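Local coordinates for Melibiose/raffinose/stachyose-binding protein MelE (Bacillus subtilis subsp. subtilis str. 168, PDB 4R6H), which binds melibiose, raffinose and stachyose as the solute-binding component of the MelEDC-MsmX ABC transporter that imports these sugars, at residues Asn86-Pro89 against Asp90-Thr94; Met112-Thr115 against Gln116-Pro120; Pro120-Asn123 against Ser124-Asn128. One frame throughout, in Å; residues are numbered along the deposited sequence.

Contact 1: residues Asn86-Pro89 against Asp90-Thr94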
loop_
_atom_site.group_PDB
_atom_site.type_symbol
_atom_site.label_atom_id
_atom_site.label_comp_id
_atom_site.label_asym_id
_atom_site.label_seq_id
_atom_site.Cartn_x
_atom_site.Cartn_y
_atom_site.Cartn_z
ATOM N N ASN A 86 -12.254 -25.238 2.703
ATOM C CA ASN A 86 -12.344 -25.012 4.150
ATOM C C ASN A 86 -11.138 -25.624 4.874
ATOM O O ASN A 86 -11.278 -26.389 5.825
ATOM C CB ASN A 86 -13.697 -25.512 4.676
ATOM C CG ASN A 86 -14.621 -24.369 4.990
ATOM O OD1 ASN A 86 -15.625 -24.159 4.310
ATOM N ND2 ASN A 86 -14.250 -23.574 5.999
ATOM N N ASP A 87 -9.950 -25.276 4.380
ATOM C CA ASP A 87 -8.685 -25.860 4.778
ATOM C C ASP A 87 -7.616 -24.773 4.768
ATOM O O ASP A 87 -6.620 -24.830 4.038
ATOM C CB ASP A 87 -8.276 -27.028 3.846
ATOM C CG ASP A 87 -7.013 -27.729 4.299
ATOM O OD1 ASP A 87 -6.813 -27.831 5.536
ATOM O OD2 ASP A 87 -6.222 -28.168 3.421
ATOM N N LEU A 88 -7.823 -23.813 5.656
ATOM C CA LEU A 88 -6.965 -22.660 5.741
ATOM C C LEU A 88 -5.730 -22.940 6.565
ATOM O O LEU A 88 -5.720 -23.805 7.402
ATOM C CB LEU A 88 -7.708 -21.460 6.304
ATOM C CG LEU A 88 -8.665 -20.742 5.341
ATOM C CD1 LEU A 88 -9.950 -21.549 5.121
ATOM C CD2 LEU A 88 -8.975 -19.352 5.836
ATOM N N PRO A 89 -4.673 -22.164 6.323
ATOM C CA PRO A 89 -3.592 -22.189 7.268
ATOM C C PRO A 89 -4.089 -21.710 8.623
ATOM O O PRO A 89 -5.100 -21.009 8.719
ATOM C CB PRO A 89 -2.611 -21.155 6.689
ATOM C CG PRO A 89 -3.101 -20.840 5.316
ATOM C CD PRO A 89 -4.556 -21.022 5.403
ATOM N N ASP A 90 -3.342 -22.035 9.670
ATOM C CA ASP A 90 -3.732 -21.597 11.025
ATOM C C ASP A 90 -3.708 -20.064 11.135
ATOM O O ASP A 90 -4.581 -19.451 11.716
ATOM C CB ASP A 90 -2.838 -22.222 12.079
ATOM C CG ASP A 90 -2.841 -23.760 12.015
ATOM O OD1 ASP A 90 -3.954 -24.342 11.961
ATOM O OD2 ASP A 90 -1.730 -24.338 11.950
ATOM N N LEU A 91 -2.691 -19.499 10.518
ATOM C CA LEU A 91 -2.528 -18.040 10.465
ATOM C C LEU A 91 -2.250 -17.656 9.020
ATOM O O LEU A 91 -1.475 -18.337 8.328
ATOM C CB LEU A 91 -1.355 -17.614 11.326
ATOM C CG LEU A 91 -1.541 -17.681 12.840
ATOM C CD1 LEU A 91 -0.203 -17.695 13.579
ATOM C CD2 LEU A 91 -2.408 -16.542 13.332
ATOM N N PHE A 92 -2.823 -16.547 8.598
ATOM C CA PHE A 92 -2.640 -16.096 7.222
ATOM C C PHE A 92 -2.681 -14.569 7.149
ATOM O O PHE A 92 -3.204 -13.891 7.993
ATOM C CB PHE A 92 -3.658 -16.754 6.283
ATOM C CG PHE A 92 -5.072 -16.580 6.704
ATOM C CD1 PHE A 92 -5.672 -17.486 7.584
ATOM C CD2 PHE A 92 -5.807 -15.501 6.272
ATOM C CE1 PHE A 92 -6.975 -17.278 8.000
ATOM C CE2 PHE A 92 -7.123 -15.321 6.672
ATOM C CZ PHE A 92 -7.693 -16.205 7.541
ATOM N N ASP A 93 -2.121 -14.062 6.067
ATOM C CA ASP A 93 -2.023 -12.621 5.807
ATOM C C ASP A 93 -3.223 -12.177 4.977
ATOM O O ASP A 93 -3.510 -12.740 3.885
ATOM C CB ASP A 93 -0.719 -12.420 5.069
ATOM C CG ASP A 93 -0.281 -10.947 4.902
ATOM O OD1 ASP A 93 -1.066 -10.029 5.180
ATOM O OD2 ASP A 93 0.901 -10.780 4.440
ATOM N N THR A 94 -3.962 -11.197 5.472
ATOM C CA THR A 94 -5.090 -10.689 4.710
ATOM C C THR A 94 -4.723 -9.584 3.698
ATOM O O THR A 94 -5.534 -9.278 2.833
ATOM C CB THR A 94 -6.209 -10.203 5.643
ATOM O OG1 THR A 94 -5.706 -9.187 6.508
ATOM C CG2 THR A 94 -6.703 -11.355 6.512
HETATM O O HOH W 1 -5.156 -25.147 9.618
#
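Leu88 and Phe92 meet on the turn that leads from helix 75-84 into strand 91-92, a short strand paired antiparallel with strand 310-313; its Leu91 also bonds the backbone of Thr36 and Tyr38 in strand 33-38. Two apolar contacts join the loop to the strand. Methyl CD2 of Leu88 lies 3.6 Å from CE1 of Phe92, approaching the ring obliquely, and CG of Pro89 rests 4.2 Å from CB of Phe92. With chi1 at 54°, the phenyl group sits between its own backbone N and carbonyl carbon, which turns it toward Leu88; Tyr75, Met79 and the ring of Tyr102 pack around it. Replacing Phe92 by an alanine is likely to leave Leu88 CD2 without its aromatic partner and open a gap between the turn and helix 75-84. Proline suits the extended lead-in to the strand, because its ring limits phi and its CG meets Phe92. The polar link runs through one water, which donates to Leu88 O and to Asp90 OD1, the latter at 2.8 Å. Asp90 suits this buried place because its carboxylate also takes bonds from Ser317 OG and Thr36 N. At the ring edge, close to its plane, Pro89 O stands 3.7 Å from CD1 of Phe92.

Contact 2: residues Met112-Thr115 against Gln116-Pro120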
loop_
_atom_site.group_PDB
_atom_site.type_symbol
_atom_site.label_atom_id
_atom_site.label_comp_id
_atom_site.label_asym_id
_atom_site.label_seq_id
_atom_site.Cartn_x
_atom_site.Cartn_y
_atom_site.Cartn_z
ATOM N N MET A 112 -8.253 -10.101 22.618
ATOM C CA MET A 112 -6.812 -10.143 22.853
ATOM C C MET A 112 -6.279 -8.837 23.450
ATOM O O MET A 112 -6.711 -7.744 23.085
ATOM C CB MET A 112 -6.053 -10.477 21.545
ATOM C CG MET A 112 -6.441 -11.816 20.914
ATOM S SD MET A 112 -5.285 -12.341 19.631
ATOM C CE MET A 112 -3.883 -12.743 20.640
ATOM N N LYS A 113 -5.278 -8.990 24.304
ATOM C CA LYS A 113 -4.721 -7.854 25.070
ATOM C C LYS A 113 -4.146 -6.768 24.170
ATOM O O LYS A 113 -4.241 -5.573 24.475
ATOM C CB LYS A 113 -3.651 -8.363 26.054
ATOM C CG LYS A 113 -4.219 -9.429 26.985
ATOM C CD LYS A 113 -3.586 -9.497 28.362
ATOM C CE LYS A 113 -4.552 -10.182 29.328
ATOM N NZ LYS A 113 -4.137 -10.098 30.756
ATOM N N TRP A 114 -3.534 -7.151 23.027
ATOM C CA TRP A 114 -2.879 -6.148 22.165
ATOM C C TRP A 114 -3.830 -5.116 21.569
ATOM O O TRP A 114 -3.420 -4.017 21.210
ATOM C CB TRP A 114 -2.073 -6.825 21.024
ATOM C CG TRP A 114 -2.936 -7.552 19.999
ATOM C CD1 TRP A 114 -3.237 -8.879 19.983
ATOM C CD2 TRP A 114 -3.632 -6.972 18.903
ATOM N NE1 TRP A 114 -4.052 -9.162 18.940
ATOM C CE2 TRP A 114 -4.319 -8.018 18.242
ATOM C CE3 TRP A 114 -3.745 -5.663 18.381
ATOM C CZ2 TRP A 114 -5.084 -7.803 17.104
ATOM C CZ3 TRP A 114 -4.472 -5.460 17.239
ATOM C CH2 TRP A 114 -5.161 -6.520 16.609
ATOM N N THR A 115 -5.127 -5.451 21.487
ATOM C CA THR A 115 -6.069 -4.592 20.808
ATOM C C THR A 115 -6.196 -3.214 21.465
ATOM O O THR A 115 -6.524 -2.277 20.785
ATOM C CB THR A 115 -7.459 -5.262 20.665
ATOM O OG1 THR A 115 -8.028 -5.489 21.966
ATOM C CG2 THR A 115 -7.341 -6.582 19.909
ATOM N N GLN A 116 -5.866 -3.121 22.757
ATOM C CA GLN A 116 -5.912 -1.815 23.405
ATOM C C GLN A 116 -4.949 -0.830 22.757
ATOM O O GLN A 116 -5.157 0.371 22.863
ATOM C CB GLN A 116 -5.636 -1.905 24.906
ATOM C CG GLN A 116 -4.246 -2.315 25.304
ATOM C CD GLN A 116 -4.023 -2.218 26.813
ATOM O OE1 GLN A 116 -4.685 -1.445 27.499
ATOM N NE2 GLN A 116 -3.088 -3.006 27.328
ATOM N N ASP A 117 -3.918 -1.328 22.079
ATOM C CA ASP A 117 -2.953 -0.453 21.447
ATOM C C ASP A 117 -3.023 -0.388 19.922
ATOM O O ASP A 117 -2.100 0.142 19.278
ATOM C CB ASP A 117 -1.548 -0.844 21.885
ATOM C CG ASP A 117 -1.300 -0.565 23.359
ATOM O OD1 ASP A 117 -1.746 0.490 23.866
ATOM O OD2 ASP A 117 -0.657 -1.412 23.996
ATOM N N LEU A 118 -4.118 -0.877 19.343
ATOM C CA LEU A 118 -4.306 -0.760 17.908
ATOM C C LEU A 118 -4.241 0.711 17.460
ATOM O O LEU A 118 -4.916 1.578 18.070
ATOM C CB LEU A 118 -5.635 -1.344 17.474
ATOM C CG LEU A 118 -6.004 -1.228 15.984
ATOM C CD1 LEU A 118 -4.998 -1.956 15.077
ATOM C CD2 LEU A 118 -7.411 -1.703 15.661
ATOM N N ASP A 119 -3.434 1.035 16.446
ATOM C CA ASP A 119 -3.386 2.407 15.927
ATOM C C ASP A 119 -4.788 2.828 15.510
ATOM O O ASP A 119 -5.400 2.168 14.696
ATOM C CB ASP A 119 -2.372 2.507 14.765
ATOM C CG ASP A 119 -2.123 3.954 14.289
ATOM O OD1 ASP A 119 -3.077 4.750 14.249
ATOM O OD2 ASP A 119 -0.959 4.255 13.951
ATOM N N PRO A 120 -5.316 3.929 16.084
ATOM C CA PRO A 120 -6.678 4.295 15.659
ATOM C C PRO A 120 -6.868 4.604 14.159
ATOM O O PRO A 120 -7.977 4.564 13.692
ATOM C CB PRO A 120 -7.008 5.548 16.502
ATOM C CG PRO A 120 -5.721 6.014 17.077
ATOM C CD PRO A 120 -4.708 4.905 17.004
HETATM O O HOH W 2 -0.448 -3.984 22.956
#
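Trp114 O accepts the backbone N-H of Asp117 at 2.9 Å, and Thr115 O accepts that of Leu118 at 3.1 Å, two i to i+3 bonds of a 3-10 turn. Gln116 N gives a weaker bond to Lys113 O, and the CG of Gln116 packs 3.4 Å from that same oxygen. Among the side chains, Leu118 CD1 touches the Trp114 ring at its edge, 4.2 Å from CZ3, the two groups lying alongside one another. Thr115 suits its place by its branching: with OG1 at chi1 64°, between the backbone N and the carbonyl carbon, CG2 falls anti to the carbonyl carbon, and this methyl lies 3.6 Å above the indole plane, over its centre. At the far end of the indole, NE1 makes a weak bond to Met112 SD. Farther out, Tyr136 meets the indole edge-to-face, and Ile327 and Ala331 of helix 320-331 pack against it, so a large flat residue is well placed between turn and helix. A water donates to Asp117 OD2 at 2.8 Å and weakly to Trp114 O. Backbone bonds thus set the turn, while dispersion forces on the buried indole fasten it to helix 320-331 and Tyr136.

Contact 3: residues Pro120-Asn123 against Ser124-Asn128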
loop_
_atom_site.group_PDB
_atom_site.type_symbol
_atom_site.label_atom_id
_atom_site.label_comp_id
_atom_site.label_asym_id
_atom_site.label_seq_id
_atom_site.Cartn_x
_atom_site.Cartn_y
_atom_site.Cartn_z
ATOM N N PRO A 120 -5.316 3.929 16.084
ATOM C CA PRO A 120 -6.678 4.295 15.659
ATOM C C PRO A 120 -6.868 4.604 14.159
ATOM O O PRO A 120 -7.977 4.564 13.692
ATOM C CB PRO A 120 -7.008 5.548 16.502
ATOM C CG PRO A 120 -5.721 6.014 17.077
ATOM C CD PRO A 120 -4.708 4.905 17.004
ATOM N N ASN A 121 -5.795 4.897 13.432
ATOM C CA ASN A 121 -5.891 5.026 11.978
ATOM C C ASN A 121 -6.271 3.723 11.271
ATOM O O ASN A 121 -6.702 3.744 10.110
ATOM C CB ASN A 121 -4.588 5.559 11.402
ATOM C CG ASN A 121 -4.460 7.057 11.542
ATOM O OD1 ASN A 121 -5.460 7.798 11.551
ATOM N ND2 ASN A 121 -3.246 7.505 11.654
ATOM N N LEU A 122 -6.189 2.608 11.995
ATOM C CA LEU A 122 -6.533 1.300 11.493
ATOM C C LEU A 122 -7.909 0.797 11.953
ATOM O O LEU A 122 -8.316 -0.284 11.529
ATOM C CB LEU A 122 -5.441 0.286 11.898
ATOM C CG LEU A 122 -4.036 0.514 11.328
ATOM C CD1 LEU A 122 -3.038 -0.525 11.793
ATOM C CD2 LEU A 122 -4.140 0.543 9.804
ATOM N N ASN A 123 -8.629 1.574 12.761
ATOM C CA ASN A 123 -9.964 1.112 13.223
ATOM C C ASN A 123 -10.981 0.765 12.147
ATOM O O ASN A 123 -11.635 -0.256 12.229
ATOM C CB ASN A 123 -10.595 2.148 14.128
ATOM C CG ASN A 123 -9.928 2.238 15.466
ATOM O OD1 ASN A 123 -9.112 1.389 15.842
ATOM N ND2 ASN A 123 -10.283 3.275 16.229
ATOM N N SER A 124 -11.126 1.611 11.134
ATOM C CA SER A 124 -12.085 1.362 10.064
ATOM C C SER A 124 -11.689 0.231 9.165
ATOM O O SER A 124 -12.514 -0.272 8.416
ATOM C CB SER A 124 -12.248 2.608 9.175
ATOM O OG SER A 124 -12.886 3.624 9.901
ATOM N N ILE A 125 -10.400 -0.128 9.171
ATOM C CA ILE A 125 -9.898 -1.107 8.242
ATOM C C ILE A 125 -9.901 -2.489 8.858
ATOM O O ILE A 125 -10.296 -3.464 8.190
ATOM C CB ILE A 125 -8.485 -0.688 7.744
ATOM C CG1 ILE A 125 -8.608 0.660 6.996
ATOM C CG2 ILE A 125 -7.900 -1.727 6.801
ATOM C CD1 ILE A 125 -7.358 1.522 6.975
ATOM N N LEU A 126 -9.489 -2.563 10.126
ATOM C CA LEU A 126 -9.314 -3.851 10.806
ATOM C C LEU A 126 -10.407 -4.206 11.782
ATOM O O LEU A 126 -10.366 -5.275 12.383
ATOM C CB LEU A 126 -7.953 -3.911 11.486
ATOM C CG LEU A 126 -6.825 -4.171 10.488
ATOM C CD1 LEU A 126 -5.528 -4.182 11.270
ATOM C CD2 LEU A 126 -7.031 -5.474 9.724
ATOM N N LYS A 127 -11.397 -3.339 11.932
ATOM C CA LYS A 127 -12.535 -3.652 12.777
ATOM C C LYS A 127 -13.809 -3.362 12.051
ATOM O O LYS A 127 -13.831 -2.567 11.105
ATOM C CB LYS A 127 -12.531 -2.834 14.084
ATOM C CG LYS A 127 -11.273 -2.930 14.898
ATOM C CD LYS A 127 -11.299 -2.009 16.098
ATOM C CE LYS A 127 -12.474 -2.314 17.003
ATOM N NZ LYS A 127 -12.330 -1.598 18.296
ATOM N N ASN A 128 -14.887 -3.974 12.532
ATOM C CA ASN A 128 -16.209 -3.470 12.194
ATOM C C ASN A 128 -16.726 -2.601 13.337
ATOM O O ASN A 128 -16.207 -2.634 14.471
ATOM C CB ASN A 128 -17.167 -4.567 11.683
ATOM C CG ASN A 128 -17.445 -5.687 12.671
ATOM O OD1 ASN A 128 -17.494 -5.482 13.879
ATOM N ND2 ASN A 128 -17.671 -6.892 12.139
HETATM O O HOH W 3 -9.997 4.333 11.583
HETATM O O HOH W 4 -9.256 3.190 9.555
#
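Leu122 O takes two backbone N-H groups, from Ile125 at 3.2 Å and from Leu126 at 2.9 Å, as the 3-10 turn of 120-122 passes into the short helix 123-126. The two donors come from different directions: Leu126 N lies nearly along the C=O axis, at 170°, whereas Ile125 N stands 62° out of the carbonyl plane. One oxygen therefore serves both an i to i+3 and an i to i+4 bond. Lys127 N closes the last turn on Asn123 O by a weak bond, and Lys127 is the first residue to leave helical angles. Two closely spaced water sites, probably alternatives, lie by Ser124 N at the start of the helix. Pro120 suits the opening of the turn because its ring holds phi near the helical value.

Leucines suit the buried side; Ile125, partly exposed, flanks it against Pro372 and Glu307. Leu122 CD2 meets Ile125 CD1 at 4.4 Å, and its CD1 faces the CD1 of Leu126 at 4.5 Å. Near the surface, Asn123 and Lys127 run alongside each other: the lysine, extended from CB to CD (chi2 175°), brings CD 4.0 Å from Asn123 OD1, then bends beyond it. Lys99 NZ bonds to Ser124 O near the helix end. The whole is a 3-10 turn leading into a one-turn helix, whose Leu122 and Leu126 side chains pack on Pro137 of strand 136-137.

How the contacts relate
The three contacts come in series along the chain, and contacts 2 and 3 share Pro120. Their centres lie about 11 Å apart, and they touch where Leu118 CD2 packs against Asn123 OD1 and Lys127 CD. Contact 1 stands about 22 Å from contact 2 and 21 Å from contact 3, centre to centre, without touching either. The small antiparallel sheet relates them: contact 1 includes strand 91-92, which bridges strand 33-38 to strand 310-313, while side chains of contacts 2 and 3 rest on Pro137 in strand 136-137, on the far side of 310-313. Contacts 2 and 3 thus lean on one strand of the small sheet to which contact 1 contributes another.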